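Local coordinates for APC3568 protein (Geobacillus stearothermophilus, PDB 1RFZ), which is of unknown function but may act as a phosphatidylglycerophosphatase, at residues P43-M47 / E48-E52. Numbering follows the deposited sequence.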
loop_
_atom_site.group_PDB
_atom_site.type_symbol
_atom_site.label_atom_id
_atom_site.label_comp_id
_atom_site.label_asym_id
_atom_site.label_seq_id
_atom_site.Cartn_x
_atom_site.Cartn_y
_atom_site.Cartn_z
ATOM N N PRO A 43 4.088 25.677 17.178
ATOM C CA PRO A 43 3.517 26.997 17.435
ATOM C C PRO A 43 4.108 27.975 16.420
ATOM O O PRO A 43 3.391 28.674 15.695
ATOM C CB PRO A 43 3.976 27.279 18.858
ATOM C CG PRO A 43 5.336 26.588 18.898
ATOM C CD PRO A 43 5.026 25.278 18.243
ATOM N N ASP A 44 5.434 27.985 16.377
ATOM C CA ASP A 44 6.217 28.825 15.480
ATOM C C ASP A 44 5.900 28.595 13.991
ATOM O O ASP A 44 6.264 29.412 13.144
ATOM C CB ASP A 44 7.702 28.551 15.737
ATOM C CG ASP A 44 8.043 27.065 15.630
ATOM O OD1 ASP A 44 7.392 26.243 16.318
ATOM O OD2 ASP A 44 8.961 26.718 14.856
ATOM N N LEU A 45 5.227 27.484 13.684
ATOM C CA LEU A 45 4.875 27.135 12.304
ATOM C C LEU A 45 4.305 28.304 11.529
ATOM O O LEU A 45 3.392 28.981 12.004
ATOM C CB LEU A 45 3.852 25.996 12.268
ATOM C CG LEU A 45 3.303 25.594 10.883
ATOM C CD1 LEU A 45 4.395 24.907 10.078
ATOM C CD2 LEU A 45 2.097 24.675 11.035
ATOM N N THR A 46 4.837 28.510 10.327
ATOM C CA THR A 46 4.401 29.591 9.446
ATOM C C THR A 46 3.576 29.070 8.270
ATOM O O THR A 46 3.844 27.999 7.730
ATOM C CB THR A 46 5.605 30.375 8.860
ATOM O OG1 THR A 46 5.638 30.206 7.436
ATOM C CG2 THR A 46 6.927 29.872 9.457
HETATM N N MSE A 47 2.573 29.848 7.880
HETATM C CA MSE A 47 1.705 29.502 6.765
HETATM C C MSE A 47 2.526 29.290 5.485
HETATM O O MSE A 47 2.232 28.403 4.677
HETATM C CB MSE A 47 0.690 30.623 6.564
HETATM C CG MSE A 47 -0.372 30.321 5.538
HETATM SE SE MSE A 47 -1.391 28.730 5.955
HETATM C CE MSE A 47 -2.140 28.425 4.198
ATOM N N GLU A 48 3.553 30.121 5.314
ATOM C CA GLU A 48 4.448 30.062 4.155
ATOM C C GLU A 48 5.205 28.744 4.227
ATOM O O GLU A 48 5.499 28.113 3.207
ATOM C CB GLU A 48 5.453 31.233 4.194
ATOM C CG GLU A 48 4.867 32.646 3.965
ATOM C CD GLU A 48 3.974 33.153 5.104
ATOM O OE1 GLU A 48 4.460 33.297 6.249
ATOM O OE2 GLU A 48 2.781 33.418 4.849
ATOM N N GLU A 49 5.511 28.352 5.465
ATOM C CA GLU A 49 6.227 27.118 5.783
ATOM C C GLU A 49 5.472 25.942 5.163
ATOM O O GLU A 49 6.056 25.071 4.516
ATOM C CB GLU A 49 6.281 26.954 7.308
ATOM C CG GLU A 49 7.296 25.964 7.814
ATOM C CD GLU A 49 8.705 26.468 7.627
ATOM O OE1 GLU A 49 9.012 27.553 8.168
ATOM O OE2 GLU A 49 9.500 25.785 6.941
ATOM N N CYS A 50 4.161 25.939 5.381
ATOM C CA CYS A 50 3.272 24.910 4.866
ATOM C C CYS A 50 3.211 24.960 3.345
ATOM O O CYS A 50 3.449 23.953 2.672
ATOM C CB CYS A 50 1.867 25.104 5.444
ATOM S SG CYS A 50 1.816 25.113 7.255
ATOM N N ILE A 51 2.883 26.140 2.817
ATOM C CA ILE A 51 2.778 26.341 1.378
ATOM C C ILE A 51 3.947 25.682 0.676
ATOM O O ILE A 51 3.768 24.959 -0.306
ATOM C CB ILE A 51 2.776 27.839 1.006
ATOM C CG1 ILE A 51 1.676 28.558 1.784
ATOM C CG2 ILE A 51 2.559 28.004 -0.502
ATOM C CD1 ILE A 51 1.291 29.907 1.191
ATOM N N GLU A 52 5.142 25.938 1.191
ATOM C CA GLU A 52 6.356 25.375 0.624
ATOM C C GLU A 52 6.157 23.873 0.428
ATOM O O GLU A 52 6.298 23.347 -0.684
ATOM C CB GLU A 52 7.542 25.634 1.564
ATOM C CG GLU A 52 8.736 26.258 0.875
ATOM C CD GLU A 52 9.185 25.468 -0.350
ATOM O OE1 GLU A 52 9.777 24.375 -0.181
ATOM O OE2 GLU A 52 8.934 25.942 -1.483
#
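Thr46 turns its hydroxyl back over the first turn of helix 47-58, where OG1 accepts a hydrogen bond from Glu49 N at 2.7 Å with an N-H...O angle of 149°. The same oxygen lies 3.4 Å from Glu48 CB, while the other branch of the threonine, CG2, rests against the side chain of Glu49, 3.7 Å from its CB. Glu49 bends at chi2 (70°) and slants across both loop side chains: its CG meets Leu45 CD1 at 3.8 Å, and its carboxylate passes beside the threonine methyl on the way to a salt bridge with Arg163. Leu45 holds CG opposite its own backbone N (chi1 175°), which carries the isobutyl fork to the sulfur of Cys50, with CD2 3.8 Å from SG. Met47, a selenomethionine, leans onto helix 27-38, its side chain packing against Glu28, Ala31 and Glu32. The helix continues with the backbone bond from Ile51 N to Met47 O at 3.0 Å. A valine here in place of Thr46 would probably leave Glu49 N without its side-chain acceptor and the first turn less firmly capped. The arrangement is a threonine N-cap, beside which the apolar contact of Leu45 with Cys50 is placed as in a hydrophobic staple (N' to N4), where the loop after helix 27-38 enters helix 47-58 of this all-helical chain.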